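Local coordinates for hypothetical zinc-type alcohol dehydrogenase-like protein in PRE5-FET4 intergenic region (Saccharomyces cerevisiae, PDB 1PIW) that reduces a broad range of aromatic and aliphatic aldehydes to alcohols with NADPH, as a zinc-containing medium-chain alcohol dehydrogenase, at residues 180-185 with 205-210. Numbering follows the deposited sequence.
Sequences GKKVGI and ETYVIS. With NAP (NADP nicotinamide-adenine-dinucleotide phosphate), chain E.
Y207 joins G184 in a parallel beta pairing held by two backbone bonds: Y207 N gives its hydrogen to V183 O at 2.8 Å, and I185 N gives its own to Y207 O at 2.8 Å, nearly straight at 168°. Before this pair E205 N binds K181 O at 3.0 Å, and after it I209 N binds I185 O, whereas the bond from V183 N to E205 O is bent and weak.

The charged contact lies on the face that bears K182, E205 and Y207. The side chains of K182 and E205 run side by side in the same direction, E205 fully extended with CG anti to the backbone N (chi1 180°), and a long salt bridge of 3.5 Å links K182 NZ to E205 OE1. A long, flexible lysine suits this place because its aliphatic part lies against the carboxylate, CE being 3.5 Å from E205 OE2, while its ammonium group reaches the phenol end of Y207 and also makes a weak hydrogen bond to T243 OG1. An alanine in place of K182 would probably leave the E205 carboxylate without this positive mate and open a gap beside the Y207 hydroxyl.

Apolar contact dominates the other face, where I185 CG1 meets the methyl CG2 of T206 at 3.7 Å. Threonine suits the place because this methyl packs on I185 while its hydroxyl OG1 hydrogen-bonds to the hydroxyl of S199 on helix 190-202.

At the end of strand 205-210, S210 OG donates to O3X of NADP at 2.8 Å; this small hydroxyl residue thus grips the 2'-phosphate of the adenosine ribose, the group that distinguishes NADP from NAD.

The two strands and helix 190-202 form the first beta-alpha-beta unit of the Rossmann fold. The helix covers V183, I185, T206 and V208, F244 packs edge-to-face with Y207, and strands 244-249 and 226-229 flank the pair within the parallel sheet.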
loop_
_atom_site.group_PDB
_atom_site.type_symbol
_atom_site.label_atom_id
_atom_site.label_comp_id
_atom_site.label_asym_id
_atom_site.label_seq_id
_atom_site.Cartn_x
_atom_site.Cartn_y
_atom_site.Cartn_z
ATOM N N GLY A 180 -1.719 14.431 15.757
ATOM C CA GLY A 180 -0.463 13.725 15.924
ATOM C C GLY A 180 0.208 13.090 14.724
ATOM O O GLY A 180 1.350 12.645 14.835
ATOM N N LYS A 181 -0.469 13.043 13.581
ATOM C CA LYS A 181 0.126 12.435 12.390
ATOM C C LYS A 181 0.820 13.481 11.522
ATOM O O LYS A 181 0.560 14.675 11.653
ATOM C CB LYS A 181 -0.952 11.727 11.572
ATOM C CG LYS A 181 -1.850 10.815 12.384
ATOM C CD LYS A 181 -1.119 9.582 12.888
ATOM C CE LYS A 181 -2.034 8.747 13.790
ATOM N NZ LYS A 181 -3.324 8.351 13.123
ATOM N N LYS A 182 1.699 13.025 10.635
ATOM C CA LYS A 182 2.424 13.922 9.740
ATOM C C LYS A 182 2.064 13.669 8.276
ATOM O O LYS A 182 2.733 12.892 7.592
ATOM C CB LYS A 182 3.932 13.753 9.942
ATOM C CG LYS A 182 4.565 14.750 10.915
ATOM C CD LYS A 182 5.960 14.303 11.320
ATOM C CE LYS A 182 6.792 15.467 11.866
ATOM N NZ LYS A 182 7.198 16.456 10.806
ATOM N N VAL A 183 1.014 14.349 7.811
ATOM C CA VAL A 183 0.496 14.224 6.443
ATOM C C VAL A 183 1.195 15.076 5.370
ATOM O O VAL A 183 1.658 16.197 5.635
ATOM C CB VAL A 183 -1.005 14.580 6.399
ATOM C CG1 VAL A 183 -1.523 14.499 4.970
ATOM C CG2 VAL A 183 -1.778 13.656 7.300
ATOM N N GLY A 184 1.237 14.540 4.152
ATOM C CA GLY A 184 1.858 15.243 3.044
ATOM C C GLY A 184 0.951 15.346 1.830
ATOM O O GLY A 184 0.290 14.377 1.461
ATOM N N ILE A 185 0.925 16.520 1.206
ATOM C CA ILE A 185 0.098 16.762 0.023
ATOM C C ILE A 185 0.955 17.032 -1.228
ATOM O O ILE A 185 1.673 18.033 -1.303
ATOM C CB ILE A 185 -0.824 17.979 0.246
ATOM C CG1 ILE A 185 -1.564 17.843 1.573
ATOM C CG2 ILE A 185 -1.822 18.081 -0.880
ATOM C CD1 ILE A 185 -2.566 16.715 1.620
ATOM N N GLU A 205 -0.268 17.468 11.022
ATOM C CA GLU A 205 0.766 18.436 10.703
ATOM C C GLU A 205 0.923 18.178 9.211
ATOM O O GLU A 205 1.361 17.102 8.796
ATOM C CB GLU A 205 2.053 18.105 11.453
ATOM C CG GLU A 205 3.224 19.043 11.199
ATOM C CD GLU A 205 4.449 18.698 12.044
ATOM O OE1 GLU A 205 5.519 19.320 11.833
ATOM O OE2 GLU A 205 4.347 17.808 12.924
ATOM N N THR A 206 0.542 19.163 8.405
ATOM C CA THR A 206 0.576 19.023 6.959
ATOM C C THR A 206 1.770 19.638 6.245
ATOM O O THR A 206 2.212 20.737 6.571
ATOM C CB THR A 206 -0.688 19.621 6.358
ATOM O OG1 THR A 206 -1.823 19.170 7.100
ATOM C CG2 THR A 206 -0.841 19.189 4.948
ATOM N N TYR A 207 2.284 18.913 5.261
ATOM C CA TYR A 207 3.406 19.370 4.460
ATOM C C TYR A 207 2.902 19.492 3.026
ATOM O O TYR A 207 2.310 18.548 2.507
ATOM C CB TYR A 207 4.533 18.335 4.489
ATOM C CG TYR A 207 5.426 18.375 5.709
ATOM C CD1 TYR A 207 4.889 18.472 6.988
ATOM C CD2 TYR A 207 6.819 18.279 5.587
ATOM C CE1 TYR A 207 5.713 18.472 8.119
ATOM C CE2 TYR A 207 7.649 18.277 6.710
ATOM C CZ TYR A 207 7.088 18.373 7.973
ATOM O OH TYR A 207 7.883 18.355 9.099
ATOM N N VAL A 208 3.095 20.639 2.379
ATOM C CA VAL A 208 2.665 20.751 0.989
ATOM C C VAL A 208 3.888 20.369 0.188
ATOM O O VAL A 208 4.986 20.816 0.487
ATOM C CB VAL A 208 2.207 22.172 0.624
ATOM C CG1 VAL A 208 2.117 22.319 -0.873
ATOM C CG2 VAL A 208 0.830 22.428 1.208
ATOM N N ILE A 209 3.709 19.525 -0.817
ATOM C CA ILE A 209 4.840 19.079 -1.609
ATOM C C ILE A 209 4.654 19.385 -3.081
ATOM O O ILE A 209 4.043 18.613 -3.827
ATOM C CB ILE A 209 5.066 17.571 -1.403
ATOM C CG1 ILE A 209 5.287 17.302 0.090
ATOM C CG2 ILE A 209 6.262 17.094 -2.224
ATOM C CD1 ILE A 209 5.328 15.840 0.461
ATOM N N SER A 210 5.201 20.524 -3.495
ATOM C CA SER A 210 5.095 20.968 -4.880
ATOM C C SER A 210 6.448 20.876 -5.561
ATOM O O SER A 210 7.444 20.542 -4.927
ATOM C CB SER A 210 4.588 22.404 -4.915
ATOM O OG SER A 210 4.288 22.786 -6.236
HETATM P PA NAP E . -5.996 20.906 -10.801
HETATM O O1A NAP E . -6.157 20.314 -12.081
HETATM O O2A NAP E . -6.582 22.239 -10.331
HETATM O O5B NAP E . -4.429 20.975 -10.492
HETATM C C5B NAP E . -3.646 19.754 -10.577
HETATM C C4B NAP E . -2.378 20.168 -9.808
HETATM O O4B NAP E . -1.443 18.992 -9.778
HETATM C C3B NAP E . -1.509 21.285 -10.451
HETATM O O3B NAP E . -1.928 22.544 -9.903
HETATM C C2B NAP E . -0.096 20.872 -10.088
HETATM O O2B NAP E . 0.305 21.245 -8.775
HETATM C C1B NAP E . -0.126 19.324 -10.224
HETATM N N9A NAP E . 0.254 18.928 -11.609
HETATM C C8A NAP E . -0.275 19.214 -12.856
HETATM N N7A NAP E . 0.378 18.660 -13.872
HETATM C C5A NAP E . 1.408 17.964 -13.254
HETATM C C6A NAP E . 2.440 17.176 -13.817
HETATM N N6A NAP E . 2.651 16.928 -15.118
HETATM N N1A NAP E . 3.353 16.583 -12.937
HETATM C C2A NAP E . 3.237 16.769 -11.552
HETATM N N3A NAP E . 2.234 17.540 -10.964
HETATM C C4A NAP E . 1.337 18.120 -11.857
HETATM O O3 NAP E . -6.438 19.909 -9.672
HETATM P PN NAP E . -7.508 18.774 -9.580
HETATM O O1N NAP E . -8.755 19.169 -10.239
HETATM O O2N NAP E . -7.581 18.456 -8.147
HETATM O O5D NAP E . -6.840 17.621 -10.400
HETATM C C5D NAP E . -7.699 16.581 -10.876
HETATM C C4D NAP E . -6.941 15.303 -10.841
HETATM O O4D NAP E . -7.541 14.488 -9.805
HETATM C C3D NAP E . -7.089 14.508 -12.162
HETATM O O3D NAP E . -5.865 13.854 -12.547
HETATM C C2D NAP E . -8.222 13.555 -11.857
HETATM O O2D NAP E . -8.184 12.388 -12.638
HETATM C C1D NAP E . -8.050 13.254 -10.412
HETATM P P2B NAP E . 1.777 21.766 -8.410
HETATM O O1X NAP E . 2.617 20.518 -8.217
HETATM O O2X NAP E . 2.132 22.536 -9.626
HETATM O O3X NAP E . 1.619 22.534 -7.137
#